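Local coordinates for OmpA family protein (Klebsiella pneumoniae subsp. pneumoniae, PDB 7RJJ) that probably anchors the outer membrane to the cell wall, its OmpA-like peptidoglycan-binding domain holding D-alanine in a pocket, at residues Thr51-Glu56 against Ala98-Pro103; Ser70-Met75 against Phe86-Tyr91. One frame throughout, in Å; residues are numbered along the deposited sequence.

Interaction 1 of 2, residues Thr51-Glu56 against Ala98-Pro103; sequences TDSVGE and ATNDTP. With DAL (D-alanine), chain C.
N100 OD1 is gripped by two groups: the backbone N of S53, across the contact, and the side-chain amide of N109 in helix 103-109. The first bond is weak, with S53 N 3.3 Å from N100 OD1 and coming down on it from above the amide plane. The same oxygen lies 3.2 Å from D52 CB. The other end of the amide is tied through water: N100 ND2 donates to a water 3.0 Å away, and that water donates to T51 O at 2.9 Å. The N100 amide thus has both ends held, which should fix its rotation. The S53 side chain lies over one face of the N100 amide, with S53 OG 3.4 Å from N100 CB; chi1 63° brings OG there.

The turn held in this way lines the D-alanine pocket. D52 N donates to the ligand carboxylate atom OXT at 3.0 Å, with an N-H...O angle of 155°. The ligand amino N makes a short approach to V54 O and a weak bond to D52 O. Its approach to D52 OD1 is too short to be trusted. D52 OD2 forms a salt bridge with R110. T51 OG1 donates to D52 O at 2.9 Å, and so braces the peptide next to the ligand. R67, G18 and N60 add further bonds to D-alanine.

N100 is a second-shell residue. It touches the back of the loop, while the loop's backbone meets the carboxylate soundly and the amino end less certainly. Gripping amino and carboxylate groups is consistent with holding an amino-acid end of the peptidoglycan stem peptide.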
loop_
_atom_site.group_PDB
_atom_site.type_symbol
_atom_site.label_atom_id
_atom_site.label_comp_id
_atom_site.label_asym_id
_atom_site.label_seq_id
_atom_site.Cartn_x
_atom_site.Cartn_y
_atom_site.Cartn_z
ATOM N N THR A 51 0.111 -8.657 4.194
ATOM C CA THR A 51 1.261 -9.442 4.714
ATOM C C THR A 51 1.215 -10.845 4.122
ATOM O O THR A 51 0.186 -11.193 3.515
ATOM C CB THR A 51 1.203 -9.590 6.239
ATOM O OG1 THR A 51 0.146 -10.491 6.572
ATOM C CG2 THR A 51 0.977 -8.276 6.950
ATOM N N ASP A 52 2.328 -11.581 4.234
ATOM C CA ASP A 52 2.312 -13.014 3.848
ATOM C C ASP A 52 1.671 -13.721 5.052
ATOM O O ASP A 52 1.378 -13.027 6.055
ATOM C CB ASP A 52 3.710 -13.506 3.451
ATOM C CG ASP A 52 4.750 -13.390 4.549
ATOM O OD1 ASP A 52 4.350 -13.417 5.722
ATOM O OD2 ASP A 52 5.961 -13.261 4.218
ATOM N N SER A 53 1.454 -15.033 4.981
ATOM C CA SER A 53 0.778 -15.725 6.112
ATOM C C SER A 53 1.775 -16.144 7.212
ATOM O O SER A 53 1.357 -16.882 8.102
ATOM C CB SER A 53 0.015 -16.917 5.605
ATOM O OG SER A 53 0.909 -17.846 5.029
ATOM N N VAL A 54 3.038 -15.701 7.153
ATOM C CA VAL A 54 4.030 -16.076 8.212
ATOM C C VAL A 54 3.736 -15.237 9.462
ATOM O O VAL A 54 3.280 -14.092 9.315
ATOM C CB VAL A 54 5.489 -15.909 7.736
ATOM C CG1 VAL A 54 6.496 -16.078 8.869
ATOM C CG2 VAL A 54 5.819 -16.858 6.595
ATOM N N GLY A 55 3.903 -15.821 10.648
ATOM C CA GLY A 55 3.662 -15.074 11.896
ATOM C C GLY A 55 2.234 -15.224 12.396
ATOM O O GLY A 55 1.540 -16.165 11.943
ATOM N N GLU A 56 1.799 -14.290 13.254
ATOM C CA GLU A 56 0.464 -14.351 13.917
ATOM C C GLU A 56 -0.488 -13.334 13.268
ATOM O O GLU A 56 -0.060 -12.183 13.010
ATOM C CB GLU A 56 0.679 -14.180 15.427
ATOM C CG GLU A 56 -0.552 -14.428 16.287
ATOM C CD GLU A 56 -1.479 -13.244 16.512
ATOM O OE1 GLU A 56 -0.961 -12.118 16.696
ATOM O OE2 GLU A 56 -2.715 -13.452 16.526
ATOM N N ALA A 98 -0.459 -14.037 -4.238
ATOM C CA ALA A 98 0.461 -15.114 -4.659
ATOM C C ALA A 98 0.483 -16.216 -3.603
ATOM O O ALA A 98 0.037 -15.972 -2.469
ATOM C CB ALA A 98 1.848 -14.552 -4.880
ATOM N N THR A 99 0.992 -17.386 -3.980
ATOM C CA THR A 99 1.088 -18.514 -3.027
ATOM C C THR A 99 1.976 -18.089 -1.855
ATOM O O THR A 99 2.859 -17.206 -2.063
ATOM C CB THR A 99 1.641 -19.775 -3.712
ATOM O OG1 THR A 99 1.758 -20.816 -2.739
ATOM C CG2 THR A 99 2.992 -19.556 -4.358
ATOM N N ASN A 100 1.679 -18.611 -0.658
ATOM C CA ASN A 100 2.566 -18.403 0.514
ATOM C C ASN A 100 3.462 -19.645 0.629
ATOM O O ASN A 100 4.205 -19.743 1.612
ATOM C CB ASN A 100 1.777 -18.137 1.799
ATOM C CG ASN A 100 1.306 -16.704 1.893
ATOM O OD1 ASN A 100 2.124 -15.780 1.849
ATOM N ND2 ASN A 100 0.003 -16.512 2.025
ATOM N N ASP A 101 3.417 -20.528 -0.379
ATOM C CA ASP A 101 4.221 -21.787 -0.369
ATOM C C ASP A 101 5.640 -21.581 -0.918
ATOM O O ASP A 101 6.375 -22.569 -0.941
ATOM C CB ASP A 101 3.523 -22.909 -1.143
ATOM C CG ASP A 101 2.425 -23.605 -0.342
ATOM O OD1 ASP A 101 2.399 -23.440 0.909
ATOM O OD2 ASP A 101 1.626 -24.336 -0.969
ATOM N N THR A 102 5.991 -20.375 -1.377
ATOM C CA THR A 102 7.365 -20.109 -1.881
ATOM C C THR A 102 7.830 -18.746 -1.381
ATOM O O THR A 102 7.004 -17.891 -1.043
ATOM C CB THR A 102 7.439 -20.130 -3.413
ATOM O OG1 THR A 102 6.717 -18.999 -3.905
ATOM C CG2 THR A 102 6.906 -21.412 -4.021
ATOM N N PRO A 103 9.159 -18.517 -1.287
ATOM C CA PRO A 103 9.688 -17.219 -0.882
ATOM C C PRO A 103 9.276 -16.105 -1.860
ATOM O O PRO A 103 8.975 -15.027 -1.391
ATOM C CB PRO A 103 11.213 -17.416 -0.882
ATOM C CG PRO A 103 11.395 -18.910 -0.743
ATOM C CD PRO A 103 10.220 -19.517 -1.483
HETATM N N DAL C . 3.922 -12.204 7.805
HETATM C CA DAL C . 5.315 -11.682 7.662
HETATM C CB DAL C . 5.886 -11.364 9.020
HETATM C C DAL C . 5.321 -10.456 6.741
HETATM O O DAL C . 6.286 -9.694 6.713
HETATM O OXT DAL C . 4.379 -10.204 5.983
HETATM O O HOH W 1 -0.959 -13.777 2.855
#

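Interaction 2 of 2, residues Ser70-Met75 against Phe86-Tyr91; sequences SVRDWM and FAVQGY
R72 sets its CG over one face of the F86 ring. This is a CH-pi contact, with R72 CG 3.9 Å from the ring centroid and 26° off the ring normal. It is offset toward the rim, and its nearest ring atom is F86 CG, 3.5 Å from R72 CG. R72 CG is anti to the backbone N (chi1 171°), which carries the chain out from the helix toward the strand. A bend at chi3 then turns the guanidinium away from the ring, and the two planes end 77° apart.

V88 meets the next part of the same chain. Its CG1 is 3.9 Å from R72 CD, and the two side chains cross at about a right angle. On the helix, the guanidinium is held side-on by D73. NE and NH2 both donate to D73 OD1, NH2 at 3.1 Å in a salt bridge, with the acceptor in the guanidinium plane. This holds the charged end while the methylenes pack on apolar groups.

At the far end of the ring, CB of selenomethionine M75 is 3.5 Å from F86 CZ. The rest of M75 leads away to S33, L34 and I37 of helix 27-38. F86 also touches I45 of strand 43-49, and V88 reaches L65 and A68 of helix 57-77. Helix segment 70-75 runs nearly antiparallel to edge strand 86-90, the axes of the two short segments coming within 9.5 Å, in a beta-alpha-beta unit with strand 43-49.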
loop_
_atom_site.group_PDB
_atom_site.type_symbol
_atom_site.label_atom_id
_atom_site.label_comp_id
_atom_site.label_asym_id
_atom_site.label_seq_id
_atom_site.Cartn_x
_atom_site.Cartn_y
_atom_site.Cartn_z
ATOM N N SER A 70 3.559 3.626 5.925
ATOM C CA SER A 70 4.883 3.956 5.317
ATOM C C SER A 70 4.678 4.541 3.911
ATOM O O SER A 70 5.360 5.523 3.573
ATOM C CB SER A 70 5.808 2.764 5.270
ATOM O OG SER A 70 6.212 2.365 6.572
ATOM N N VAL A 71 3.803 3.922 3.112
ATOM C CA VAL A 71 3.494 4.399 1.731
ATOM C C VAL A 71 2.770 5.745 1.825
ATOM O O VAL A 71 3.176 6.666 1.103
ATOM C CB VAL A 71 2.709 3.338 0.940
ATOM C CG1 VAL A 71 2.187 3.864 -0.382
ATOM C CG2 VAL A 71 3.549 2.094 0.709
ATOM N N ARG A 72 1.785 5.873 2.719
ATOM C CA ARG A 72 1.095 7.179 2.885
ATOM C C ARG A 72 2.153 8.245 3.186
ATOM O O ARG A 72 2.197 9.268 2.466
ATOM C CB ARG A 72 0.072 7.143 4.029
ATOM C CG ARG A 72 -0.518 8.501 4.386
ATOM C CD ARG A 72 -1.170 8.488 5.751
ATOM N NE ARG A 72 -0.158 8.278 6.779
ATOM C CZ ARG A 72 -0.392 7.828 8.000
ATOM N NH1 ARG A 72 -1.616 7.500 8.373
ATOM N NH2 ARG A 72 0.618 7.655 8.835
ATOM N N ASP A 73 3.016 7.973 4.164
ATOM C CA ASP A 73 4.059 8.943 4.598
ATOM C C ASP A 73 4.963 9.323 3.417
ATOM O O ASP A 73 5.305 10.515 3.294
ATOM C CB ASP A 73 4.920 8.387 5.737
ATOM C CG ASP A 73 4.219 8.214 7.072
ATOM O OD1 ASP A 73 3.016 8.531 7.165
ATOM O OD2 ASP A 73 4.905 7.757 8.021
ATOM N N TRP A 74 5.327 8.352 2.578
ATOM C CA TRP A 74 6.203 8.675 1.421
ATOM C C TRP A 74 5.459 9.599 0.456
ATOM O O TRP A 74 5.988 10.629 0.035
ATOM C CB TRP A 74 6.674 7.397 0.723
ATOM C CG TRP A 74 7.723 7.629 -0.320
ATOM C CD1 TRP A 74 9.075 7.521 -0.159
ATOM C CD2 TRP A 74 7.511 8.007 -1.693
ATOM N NE1 TRP A 74 9.715 7.781 -1.338
ATOM C CE2 TRP A 74 8.784 8.104 -2.293
ATOM C CE3 TRP A 74 6.380 8.278 -2.470
ATOM C CZ2 TRP A 74 8.949 8.451 -3.634
ATOM C CZ3 TRP A 74 6.543 8.618 -3.796
ATOM C CH2 TRP A 74 7.813 8.707 -4.367
HETATM N N MSE A 75 4.216 9.240 0.126
HETATM C CA MSE A 75 3.434 10.020 -0.823
HETATM C C MSE A 75 3.230 11.444 -0.308
HETATM O O MSE A 75 3.304 12.402 -1.070
HETATM C CB MSE A 75 2.076 9.365 -1.066
HETATM C CG MSE A 75 2.147 7.996 -1.680
HETATM SE SE MSE A 75 2.793 8.028 -3.524
HETATM C CE MSE A 75 3.134 6.121 -3.769
ATOM N N PHE A 86 -5.501 10.872 2.157
ATOM C CA PHE A 86 -5.314 9.425 2.431
ATOM C C PHE A 86 -6.264 8.830 3.476
ATOM O O PHE A 86 -6.720 9.515 4.415
ATOM C CB PHE A 86 -3.892 9.195 2.938
ATOM C CG PHE A 86 -2.823 9.738 2.025
ATOM C CD1 PHE A 86 -2.334 8.974 0.986
ATOM C CD2 PHE A 86 -2.324 11.023 2.193
ATOM C CE1 PHE A 86 -1.359 9.472 0.135
ATOM C CE2 PHE A 86 -1.351 11.520 1.340
ATOM C CZ PHE A 86 -0.868 10.738 0.317
ATOM N N ALA A 87 -6.552 7.541 3.261
ATOM C CA ALA A 87 -7.289 6.683 4.212
ATOM C C ALA A 87 -6.508 5.370 4.255
ATOM O O ALA A 87 -6.293 4.781 3.157
ATOM C CB ALA A 87 -8.730 6.508 3.812
ATOM N N VAL A 88 -5.990 4.988 5.430
ATOM C CA VAL A 88 -5.146 3.756 5.467
ATOM C C VAL A 88 -5.947 2.590 6.032
ATOM O O VAL A 88 -6.696 2.761 7.001
ATOM C CB VAL A 88 -3.783 3.952 6.168
ATOM C CG1 VAL A 88 -2.939 5.011 5.460
ATOM C CG2 VAL A 88 -3.888 4.246 7.632
ATOM N N GLN A 89 -5.714 1.423 5.434
ATOM C CA GLN A 89 -6.453 0.169 5.694
ATOM C C GLN A 89 -5.464 -0.983 5.829
ATOM O O GLN A 89 -4.395 -0.899 5.220
ATOM C CB GLN A 89 -7.359 -0.085 4.487
ATOM C CG GLN A 89 -8.198 -1.346 4.558
ATOM C CD GLN A 89 -9.027 -1.522 3.306
ATOM O OE1 GLN A 89 -8.759 -0.929 2.265
ATOM N NE2 GLN A 89 -10.025 -2.382 3.382
ATOM N N GLY A 90 -5.797 -1.975 6.647
ATOM C CA GLY A 90 -4.939 -3.164 6.760
ATOM C C GLY A 90 -5.764 -4.411 6.536
ATOM O O GLY A 90 -6.860 -4.476 7.084
ATOM N N TYR A 91 -5.292 -5.306 5.678
ATOM C CA TYR A 91 -5.960 -6.609 5.438
ATOM C C TYR A 91 -5.194 -7.737 6.127
ATOM O O TYR A 91 -5.638 -8.897 6.045
ATOM C CB TYR A 91 -6.034 -6.934 3.949
ATOM C CG TYR A 91 -7.139 -6.234 3.214
ATOM C CD1 TYR A 91 -8.409 -6.779 3.162
ATOM C CD2 TYR A 91 -6.921 -5.031 2.573
ATOM C CE1 TYR A 91 -9.434 -6.143 2.484
ATOM C CE2 TYR A 91 -7.936 -4.386 1.893
ATOM C CZ TYR A 91 -9.191 -4.953 1.833
ATOM O OH TYR A 91 -10.194 -4.317 1.156
#

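In the fold
Both interactions lie in the OmpA-like domain. Interaction 2 joins helix 57-77 to strand 86-90; interaction 1 joins the loops that follow strands 43-49 and 86-90. Their order along the chain is 51-56, 70-75, 86-91, 98-103, so interaction 2 falls wholly between the two halves of interaction 1. Their centres are about 21 Å apart. Nearest atoms are about 6 Å apart, and the two do not touch. The centre of interaction 2 is about 6 Å, and that of interaction 1 about 17 Å, from the centre of the chain. The domain thus places its ligand-binding loop 51-56, backed by 98-103, at one end of a packed helix-and-sheet body.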